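Local atomic coordinates of BAG family molecular chaperone regulator 3 (Arabidopsis thaliana, PDB entry 4HWF), a protein that acts as a co-chaperone that binds the ATPase domain of HSP70/HSC70 chaperones and probably regulates programmed cell death and stress responses. Residues S8-E13 with L50-A55. Sequence-based numbering, arbitrary orientation.
Sequences SDISFE and LLRLDA
R52 NE meets hydrocarbon here: CG1 of I10 comes up at the edge of the guanidinium, in its plane, 3.9 Å from NE, and R52 NH2 lies 4.0 Å from the same carbon. No hydrogen bond joins the two segments, so the contact is van der Waals packing. I10 CG1 is anti to the carbonyl carbon (chi1 -71°) and the chain runs on nearly extended through chi2 (165°), which carries CD1 across to the backbone of the other helix. I10 CD1 sits 3.7 Å from L53 N. R52 CB, 3.9 Å from I10 CD1, flanks it. This is where helices 3-29 and 36-57 pack in the antiparallel three-helix bundle of the BAG domain, I10 fitting knobs-into-holes between Q49, R52, L53 and I56. On the far side, D54 turns to helix 62-86 and forms a salt bridge with R72. An alanine in place of I10 would lose the CG1 and CD1 contacts, and would probably open a gap beside L53 and let the R52 side chain turn more easily. The R52 chain bends at chi3 (35°), and the guanidinium meets I10 edge-on; D9 OD2 lies 5.7 Å from R52 NH2, too far for a salt bridge.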
loop_
_atom_site.group_PDB
_atom_site.type_symbol
_atom_site.label_atom_id
_atom_site.label_comp_id
_atom_site.label_asym_id
_atom_site.label_seq_id
_atom_site.Cartn_x
_atom_site.Cartn_y
_atom_site.Cartn_z
ATOM N N SER A 8 -1.393 5.226 15.335
ATOM C CA SER A 8 -0.737 4.065 15.935
ATOM C C SER A 8 -1.351 2.745 15.497
ATOM O O SER A 8 -0.637 1.815 15.136
ATOM C CB SER A 8 -0.799 4.138 17.461
ATOM O OG SER A 8 0.205 4.989 17.962
ATOM N N ASP A 9 -2.676 2.659 15.564
ATOM C CA ASP A 9 -3.378 1.431 15.203
ATOM C C ASP A 9 -3.155 1.092 13.734
ATOM O O ASP A 9 -3.010 -0.067 13.365
ATOM C CB ASP A 9 -4.874 1.564 15.491
ATOM C CG ASP A 9 -5.167 1.820 16.965
ATOM O OD1 ASP A 9 -4.281 1.546 17.809
ATOM O OD2 ASP A 9 -6.288 2.292 17.282
ATOM N N ILE A 10 -3.128 2.118 12.893
ATOM C CA ILE A 10 -2.880 1.909 11.478
ATOM C C ILE A 10 -1.473 1.358 11.280
ATOM O O ILE A 10 -1.260 0.422 10.509
ATOM C CB ILE A 10 -3.079 3.220 10.683
ATOM C CG1 ILE A 10 -4.568 3.578 10.636
ATOM C CG2 ILE A 10 -2.528 3.086 9.286
ATOM C CD1 ILE A 10 -4.841 5.012 10.195
ATOM N N SER A 11 -0.514 1.946 11.985
ATOM C CA SER A 11 0.866 1.486 11.942
ATOM C C SER A 11 0.941 0.000 12.316
ATOM O O SER A 11 1.535 -0.798 11.608
ATOM C CB SER A 11 1.718 2.320 12.903
ATOM O OG SER A 11 3.083 1.979 12.787
ATOM N N PHE A 12 0.311 -0.361 13.424
ATOM C CA PHE A 12 0.255 -1.759 13.844
ATOM C C PHE A 12 -0.359 -2.646 12.768
ATOM O O PHE A 12 0.188 -3.694 12.423
ATOM C CB PHE A 12 -0.548 -1.892 15.138
ATOM C CG PHE A 12 -1.043 -3.292 15.405
ATOM C CD1 PHE A 12 -0.333 -4.148 16.242
ATOM C CD2 PHE A 12 -2.223 -3.756 14.821
ATOM C CE1 PHE A 12 -0.787 -5.443 16.493
ATOM C CE2 PHE A 12 -2.680 -5.046 15.064
ATOM C CZ PHE A 12 -1.959 -5.891 15.903
ATOM N N GLU A 13 -1.502 -2.228 12.236
ATOM C CA GLU A 13 -2.207 -3.041 11.248
ATOM C C GLU A 13 -1.408 -3.191 9.957
ATOM O O GLU A 13 -1.389 -4.258 9.346
ATOM C CB GLU A 13 -3.596 -2.458 10.962
ATOM C CG GLU A 13 -4.419 -3.265 9.962
ATOM C CD GLU A 13 -4.632 -4.721 10.384
ATOM O OE1 GLU A 13 -4.621 -5.003 11.607
ATOM O OE2 GLU A 13 -4.807 -5.576 9.487
ATOM N N LEU A 50 -4.526 2.839 4.019
ATOM C CA LEU A 50 -3.988 4.060 3.421
ATOM C C LEU A 50 -5.040 5.156 3.417
ATOM O O LEU A 50 -4.761 6.308 3.742
ATOM C CB LEU A 50 -3.529 3.790 1.991
ATOM C CG LEU A 50 -2.893 4.983 1.270
ATOM C CD1 LEU A 50 -1.618 5.454 1.985
ATOM C CD2 LEU A 50 -2.587 4.626 -0.176
ATOM N N LEU A 51 -6.268 4.791 3.064
ATOM C CA LEU A 51 -7.360 5.757 3.049
ATOM C C LEU A 51 -7.689 6.256 4.448
ATOM O O LEU A 51 -7.927 7.448 4.636
ATOM C CB LEU A 51 -8.596 5.153 2.372
ATOM C CG LEU A 51 -9.612 6.049 1.672
ATOM C CD1 LEU A 51 -8.987 6.979 0.632
ATOM C CD2 LEU A 51 -10.685 5.152 1.026
ATOM N N ARG A 52 -7.720 5.362 5.437
ATOM C CA ARG A 52 -7.946 5.801 6.816
ATOM C C ARG A 52 -6.877 6.790 7.268
ATOM O O ARG A 52 -7.169 7.758 7.964
ATOM C CB ARG A 52 -7.956 4.629 7.799
ATOM C CG ARG A 52 -9.158 3.748 7.717
ATOM C CD ARG A 52 -9.037 2.594 8.708
ATOM N NE ARG A 52 -8.350 2.986 9.945
ATOM C CZ ARG A 52 -8.960 3.407 11.051
ATOM N NH1 ARG A 52 -10.287 3.514 11.086
ATOM N NH2 ARG A 52 -8.243 3.720 12.131
ATOM N N LEU A 53 -5.637 6.524 6.886
ATOM C CA LEU A 53 -4.511 7.367 7.300
ATOM C C LEU A 53 -4.655 8.758 6.680
ATOM O O LEU A 53 -4.546 9.774 7.367
ATOM C CB LEU A 53 -3.189 6.731 6.858
ATOM C CG LEU A 53 -1.913 7.488 7.253
ATOM C CD1 LEU A 53 -1.837 7.684 8.779
ATOM C CD2 LEU A 53 -0.665 6.796 6.720
ATOM N N ASP A 54 -4.909 8.782 5.376
ATOM C CA ASP A 54 -5.108 10.028 4.642
ATOM C C ASP A 54 -6.259 10.858 5.193
ATOM O O ASP A 54 -6.154 12.083 5.285
ATOM C CB ASP A 54 -5.303 9.765 3.149
ATOM C CG ASP A 54 -3.995 9.423 2.444
ATOM O OD1 ASP A 54 -2.922 9.597 3.077
ATOM O OD2 ASP A 54 -4.044 8.983 1.268
ATOM N N ALA A 55 -7.350 10.192 5.563
ATOM C CA ALA A 55 -8.505 10.889 6.132
ATOM C C ALA A 55 -8.113 11.591 7.449
ATOM O O ALA A 55 -8.594 12.690 7.765
ATOM C CB ALA A 55 -9.659 9.901 6.360
#